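Local coordinates for protein putative transcriptional regulator (Clostridium difficile, PDB 3QI7) that is a putative lipoprotein of unknown function with a periplasmic binding protein-like fold, and may bind a small ligand such as a sugar, at residues A[304-309]-A[364-369]. Sequence-based numbering, arbitrary orientation. Where two conformers were deposited one is given.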
loop_
_atom_site.group_PDB
_atom_site.type_symbol
_atom_site.label_atom_id
_atom_site.label_comp_id
_atom_site.label_asym_id
_atom_site.label_seq_id
_atom_site.Cartn_x
_atom_site.Cartn_y
_atom_site.Cartn_z
HETATM N N MSE A 304 8.727 2.184 -1.316
HETATM C CA MSE A 304 7.666 3.173 -1.090
HETATM C C MSE A 304 6.430 2.508 -0.489
HETATM O O MSE A 304 6.266 1.305 -0.626
HETATM C CB MSE A 304 7.307 3.938 -2.389
HETATM C CG MSE A 304 7.049 3.119 -3.640
HETATM SE SE MSE A 304 7.001 4.177 -5.318
HETATM C CE MSE A 304 5.731 5.571 -4.883
ATOM N N PRO A 305 5.558 3.289 0.166
ATOM C CA PRO A 305 4.385 2.642 0.724
ATOM C C PRO A 305 3.440 2.201 -0.357
ATOM O O PRO A 305 3.403 2.818 -1.398
ATOM C CB PRO A 305 3.712 3.728 1.541
ATOM C CG PRO A 305 4.577 5.005 1.374
ATOM C CD PRO A 305 5.527 4.763 0.293
HETATM N N MSE A 306 2.677 1.169 -0.092
HETATM C CA MSE A 306 1.688 0.712 -1.071
HETATM C C MSE A 306 0.577 1.798 -1.319
HETATM O O MSE A 306 0.045 1.935 -2.443
HETATM C CB MSE A 306 1.066 -0.601 -0.589
HETATM C CG MSE A 306 1.929 -1.829 -0.809
HETATM SE SE MSE A 306 2.175 -2.119 -2.761
HETATM C CE MSE A 306 0.477 -2.597 -3.297
ATOM N N ASP A 307 0.240 2.564 -0.281
ATOM C CA ASP A 307 -0.719 3.668 -0.405
ATOM C C ASP A 307 -0.283 4.730 -1.415
ATOM O O ASP A 307 -1.128 5.458 -1.952
ATOM C CB ASP A 307 -0.950 4.377 0.953
ATOM C CG ASP A 307 -1.872 3.588 1.898
ATOM O OD1 ASP A 307 -2.370 2.522 1.501
ATOM O OD2 ASP A 307 -2.092 4.048 3.044
ATOM N N ALA A 308 1.019 4.851 -1.644
ATOM C CA ALA A 308 1.555 5.716 -2.701
ATOM C C ALA A 308 1.798 4.996 -4.035
ATOM O O ALA A 308 1.489 5.516 -5.106
ATOM C CB ALA A 308 2.850 6.430 -2.223
ATOM N N PHE A 309 2.328 3.784 -3.968
ATOM C CA PHE A 309 2.608 3.028 -5.177
ATOM C C PHE A 309 1.385 2.688 -6.028
ATOM O O PHE A 309 1.425 2.897 -7.242
ATOM C CB PHE A 309 3.428 1.752 -4.850
ATOM C CG PHE A 309 3.744 0.935 -6.048
ATOM C CD1 PHE A 309 4.737 1.330 -6.930
ATOM C CD2 PHE A 309 2.982 -0.210 -6.347
ATOM C CE1 PHE A 309 5.030 0.560 -8.075
ATOM C CE2 PHE A 309 3.259 -0.987 -7.467
ATOM C CZ PHE A 309 4.264 -0.588 -8.353
ATOM N N VAL A 364 0.156 -7.283 -5.898
ATOM C CA VAL A 364 1.567 -6.936 -6.034
ATOM C C VAL A 364 2.268 -6.965 -4.689
ATOM O O VAL A 364 1.668 -6.629 -3.680
ATOM C CB VAL A 364 1.753 -5.530 -6.732
ATOM C CG1 VAL A 364 0.916 -4.469 -6.093
ATOM C CG2 VAL A 364 3.218 -5.077 -6.760
ATOM N N ILE A 365 3.526 -7.394 -4.695
ATOM C CA ILE A 365 4.420 -7.280 -3.549
ATOM C C ILE A 365 5.638 -6.594 -4.111
ATOM O O ILE A 365 6.127 -7.006 -5.148
ATOM C CB ILE A 365 4.880 -8.671 -2.968
ATOM C CG1 ILE A 365 3.685 -9.493 -2.446
ATOM C CG2 ILE A 365 5.958 -8.476 -1.847
ATOM C CD1 ILE A 365 2.928 -8.882 -1.283
ATOM N N LEU A 366 6.118 -5.553 -3.457
ATOM C CA LEU A 366 7.338 -4.867 -3.937
ATOM C C LEU A 366 8.589 -5.569 -3.426
ATOM O O LEU A 366 8.532 -6.274 -2.424
ATOM C CB LEU A 366 7.349 -3.407 -3.456
ATOM C CG LEU A 366 6.183 -2.600 -4.001
ATOM C CD1 LEU A 366 6.215 -1.162 -3.421
ATOM C CD2 LEU A 366 6.236 -2.583 -5.538
ATOM N N SER A 367 9.704 -5.360 -4.117
ATOM C CA SER A 367 10.993 -5.856 -3.682
ATOM C C SER A 367 11.346 -5.291 -2.338
ATOM O O SER A 367 10.937 -4.205 -1.967
ATOM C CB SER A 367 12.114 -5.522 -4.660
ATOM O OG SER A 367 12.072 -6.400 -5.762
ATOM N N GLN A 368 12.105 -6.081 -1.605
ATOM C CA GLN A 368 12.510 -5.755 -0.267
ATOM C C GLN A 368 13.499 -4.600 -0.267
ATOM O O GLN A 368 14.409 -4.542 -1.073
ATOM C CB GLN A 368 13.187 -6.973 0.369
ATOM C CG GLN A 368 13.593 -6.739 1.797
ATOM C CD GLN A 368 14.331 -7.919 2.398
ATOM O OE1 GLN A 368 15.187 -8.505 1.758
ATOM N NE2 GLN A 368 14.068 -8.196 3.656
ATOM N N LEU A 369 13.360 -3.721 0.709
ATOM C CA LEU A 369 14.415 -2.758 1.010
ATOM C C LEU A 369 14.880 -3.031 2.417
ATOM O O LEU A 369 14.051 -3.165 3.317
ATOM C CB LEU A 369 13.871 -1.326 0.860
ATOM C CG LEU A 369 14.837 -0.215 1.316
ATOM C CD1 LEU A 369 16.034 -0.113 0.347
ATOM C CD2 LEU A 369 14.100 1.120 1.423
#
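L366 lays its CD2 methyl over the centre of one face of the F309 ring, a CH-pi contact in which CD2 sits 3.9 Å from the centroid of that ring and only 12° off its normal. The branched end of leucine suits this place because it offers two methyls: while CD2 takes the ring face, CD1 of L366 approaches the carbonyl O of M304, in the segment leading into the helix, at 3.7 Å. The same CD1 also touches SE of M306 and the ring at CG of F309. The M304 oxygen, buried here against a methyl, has no hydrogen-bonding partner in the model. V364, two residues earlier on the same side of the strand, comes at the F309 ring obliquely with CG2. CG1 of V364, flanked by its own backbone N and C (chi1 50°), meets CE of M306 at 3.4 Å, a close approach for two methyl groups. M306, a selenomethionine, gets there because its flexible chain bends at both chi2 and chi3, bringing a terminal methyl to the strand although its CB does not point that way.

In this periplasmic binding protein-like chain, the contact packs the first turn of helix 306-324 on strand 361-370, which runs parallel to strand 134-137 in the larger, mixed sheet. The backbone hydrogen bond between V364 and G137 belongs to that pairing, while I365, whose CB points away from residues 304-309, rests its side chain on helix 140-153.

CB of F309 points toward the strand, and with CG anti to the backbone N (chi1 180°) the ring meets L366 CD2; it also meets the ring of F345. P305 occupies the N-cap position, and its carbonyl O accepts from the N-H groups of both A308 and F309, the latter at 2.9 Å from O to N, so the turn bearing M306 and F309 is held from its start.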